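Local coordinates for extracellular solute-binding protein, family 1 (Bifidobacterium longum subsp. infantis ATCC 15697, PDB 3OMB) that probably captures an extracellular solute, likely a carbohydrate, for uptake by an ABC transporter, and carries a bound magnesium ion, at residues Q165-N170 against I325-P330. Residues are numbered along the deposited sequence; the frame is centred on the assembly and turned at random.
Sequences QHMLIN and IAMPVP
Met167 and Met327, both selenomethionine, meet on one face of a sheet, Met167 CG to Met327 CG at 3.9 Å, their side chains slanting across each other. Met167 runs fully extended, CG anti to the backbone N (chi1 179°), which carries its SE to Pro330 CD, 3.7 Å away and met tip to tip; the Val329 side chain crosses that of Met167 at about a right angle, its CG2 touching the same selenium. Met327 instead bends at its last torsion (chi3 -74°), laying SE 3.7 Å from Ile169 CG2, and that methyl also touches Ile325 CG1. On the other face Leu168 CD2 rests 4.0 Å from Ala326 CB and contacts Pro313, Asn316 and Phe317 of helix 313-317. The polar edge is an antiparallel ladder: Ile169 and Ile325 bond to each other in both directions, Ile169 N reaching Ile325 O at 2.9 Å, and Met327 N gives to Met167 O at 2.9 Å. Strand 305-310 flanks strand 166-170 on its other edge, so 324-326 is an outermost strand. Beyond Met327, Pro328 and Pro330 have no backbone N-H to extend the ladder; near-linear backbone bonds fix the register, while the Met167 selenium, against the Val329 methyl and Pro330 ring, continues the join beyond them.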
loop_
_atom_site.group_PDB
_atom_site.type_symbol
_atom_site.label_atom_id
_atom_site.label_comp_id
_atom_site.label_asym_id
_atom_site.label_seq_id
_atom_site.Cartn_x
_atom_site.Cartn_y
_atom_site.Cartn_z
ATOM N N GLN A 165 4.670 -3.590 -5.389
ATOM C CA GLN A 165 4.433 -4.930 -5.951
ATOM C C GLN A 165 5.523 -5.315 -6.927
ATOM O O GLN A 165 5.830 -4.552 -7.843
ATOM C CB GLN A 165 3.082 -4.968 -6.680
ATOM C CG GLN A 165 1.987 -4.139 -5.988
ATOM C CD GLN A 165 1.608 -4.692 -4.633
ATOM O OE1 GLN A 165 1.448 -5.923 -4.463
ATOM N NE2 GLN A 165 1.460 -3.790 -3.645
ATOM N N HIS A 166 6.118 -6.497 -6.734
ATOM C CA HIS A 166 7.154 -7.003 -7.622
ATOM C C HIS A 166 7.016 -8.499 -7.762
ATOM O O HIS A 166 6.336 -9.130 -6.955
ATOM C CB HIS A 166 8.539 -6.641 -7.095
ATOM C CG HIS A 166 8.605 -5.242 -6.580
ATOM N ND1 HIS A 166 8.394 -4.938 -5.253
ATOM C CD2 HIS A 166 8.732 -4.059 -7.224
ATOM C CE1 HIS A 166 8.449 -3.626 -5.092
ATOM N NE2 HIS A 166 8.659 -3.069 -6.272
HETATM N N MSE A 167 7.610 -9.040 -8.822
HETATM C CA MSE A 167 7.623 -10.466 -9.073
HETATM C C MSE A 167 9.073 -10.917 -8.965
HETATM O O MSE A 167 9.943 -10.428 -9.679
HETATM C CB MSE A 167 7.088 -10.733 -10.485
HETATM C CG MSE A 167 7.083 -12.192 -10.857
HETATM SE SE MSE A 167 6.207 -12.423 -12.551
HETATM C CE MSE A 167 5.955 -14.344 -12.509
ATOM N N LEU A 168 9.335 -11.844 -8.064
ATOM C CA LEU A 168 10.695 -12.251 -7.727
ATOM C C LEU A 168 10.973 -13.652 -8.223
ATOM O O LEU A 168 10.103 -14.528 -8.159
ATOM C CB LEU A 168 10.873 -12.227 -6.211
ATOM C CG LEU A 168 10.468 -10.929 -5.531
ATOM C CD1 LEU A 168 10.508 -11.086 -4.003
ATOM C CD2 LEU A 168 11.361 -9.731 -6.044
ATOM N N ILE A 169 12.187 -13.892 -8.694
ATOM C CA ILE A 169 12.524 -15.228 -9.205
ATOM C C ILE A 169 13.905 -15.655 -8.752
ATOM O O ILE A 169 14.810 -14.804 -8.604
ATOM C CB ILE A 169 12.389 -15.320 -10.745
ATOM C CG1 ILE A 169 12.644 -16.769 -11.205
ATOM C CG2 ILE A 169 13.332 -14.329 -11.464
ATOM C CD1 ILE A 169 12.076 -17.085 -12.569
ATOM N N ASN A 170 14.063 -16.960 -8.499
ATOM C CA ASN A 170 15.352 -17.493 -8.127
ATOM C C ASN A 170 16.241 -17.580 -9.363
ATOM O O ASN A 170 16.171 -18.544 -10.117
ATOM C CB ASN A 170 15.243 -18.845 -7.412
ATOM C CG ASN A 170 16.560 -19.265 -6.737
ATOM O OD1 ASN A 170 17.631 -19.100 -7.290
ATOM N ND2 ASN A 170 16.464 -19.809 -5.537
ATOM N N ILE A 325 16.207 -12.248 -7.873
ATOM C CA ILE A 325 16.090 -10.923 -8.502
ATOM C C ILE A 325 14.624 -10.612 -8.771
ATOM O O ILE A 325 13.788 -11.518 -8.788
ATOM C CB ILE A 325 16.870 -10.811 -9.859
ATOM C CG1 ILE A 325 16.264 -11.736 -10.943
ATOM C CG2 ILE A 325 18.402 -11.026 -9.656
ATOM C CD1 ILE A 325 16.967 -11.615 -12.347
ATOM N N ALA A 326 14.310 -9.341 -9.008
ATOM C CA ALA A 326 13.001 -8.994 -9.559
ATOM C C ALA A 326 13.038 -9.191 -11.071
ATOM O O ALA A 326 14.061 -8.934 -11.684
ATOM C CB ALA A 326 12.614 -7.551 -9.187
HETATM N N MSE A 327 11.935 -9.653 -11.664
HETATM C CA MSE A 327 11.829 -9.838 -13.123
HETATM C C MSE A 327 10.626 -9.056 -13.669
HETATM O O MSE A 327 9.621 -8.920 -12.975
HETATM C CB MSE A 327 11.647 -11.320 -13.485
HETATM C CG MSE A 327 10.434 -11.964 -12.793
HETATM SE SE MSE A 327 10.122 -13.806 -13.317
HETATM C CE MSE A 327 9.407 -13.506 -15.089
ATOM N N PRO A 328 10.715 -8.568 -14.918
ATOM C CA PRO A 328 9.552 -7.982 -15.549
ATOM C C PRO A 328 8.468 -9.045 -15.686
ATOM O O PRO A 328 8.794 -10.234 -15.847
ATOM C CB PRO A 328 10.066 -7.585 -16.937
ATOM C CG PRO A 328 11.587 -7.503 -16.784
ATOM C CD PRO A 328 11.924 -8.517 -15.776
ATOM N N VAL A 329 7.198 -8.651 -15.627
ATOM C CA VAL A 329 6.152 -9.667 -15.754
ATOM C C VAL A 329 6.107 -10.284 -17.185
ATOM O O VAL A 329 6.234 -9.556 -18.153
ATOM C CB VAL A 329 4.778 -9.129 -15.324
ATOM C CG1 VAL A 329 4.131 -8.267 -16.412
ATOM C CG2 VAL A 329 3.866 -10.288 -14.911
ATOM N N PRO A 330 5.957 -11.626 -17.308
ATOM C CA PRO A 330 5.782 -12.270 -18.639
ATOM C C PRO A 330 4.487 -11.792 -19.301
ATOM O O PRO A 330 3.494 -11.487 -18.605
ATOM C CB PRO A 330 5.636 -13.765 -18.300
ATOM C CG PRO A 330 6.217 -13.922 -16.915
ATOM C CD PRO A 330 6.017 -12.616 -16.208
#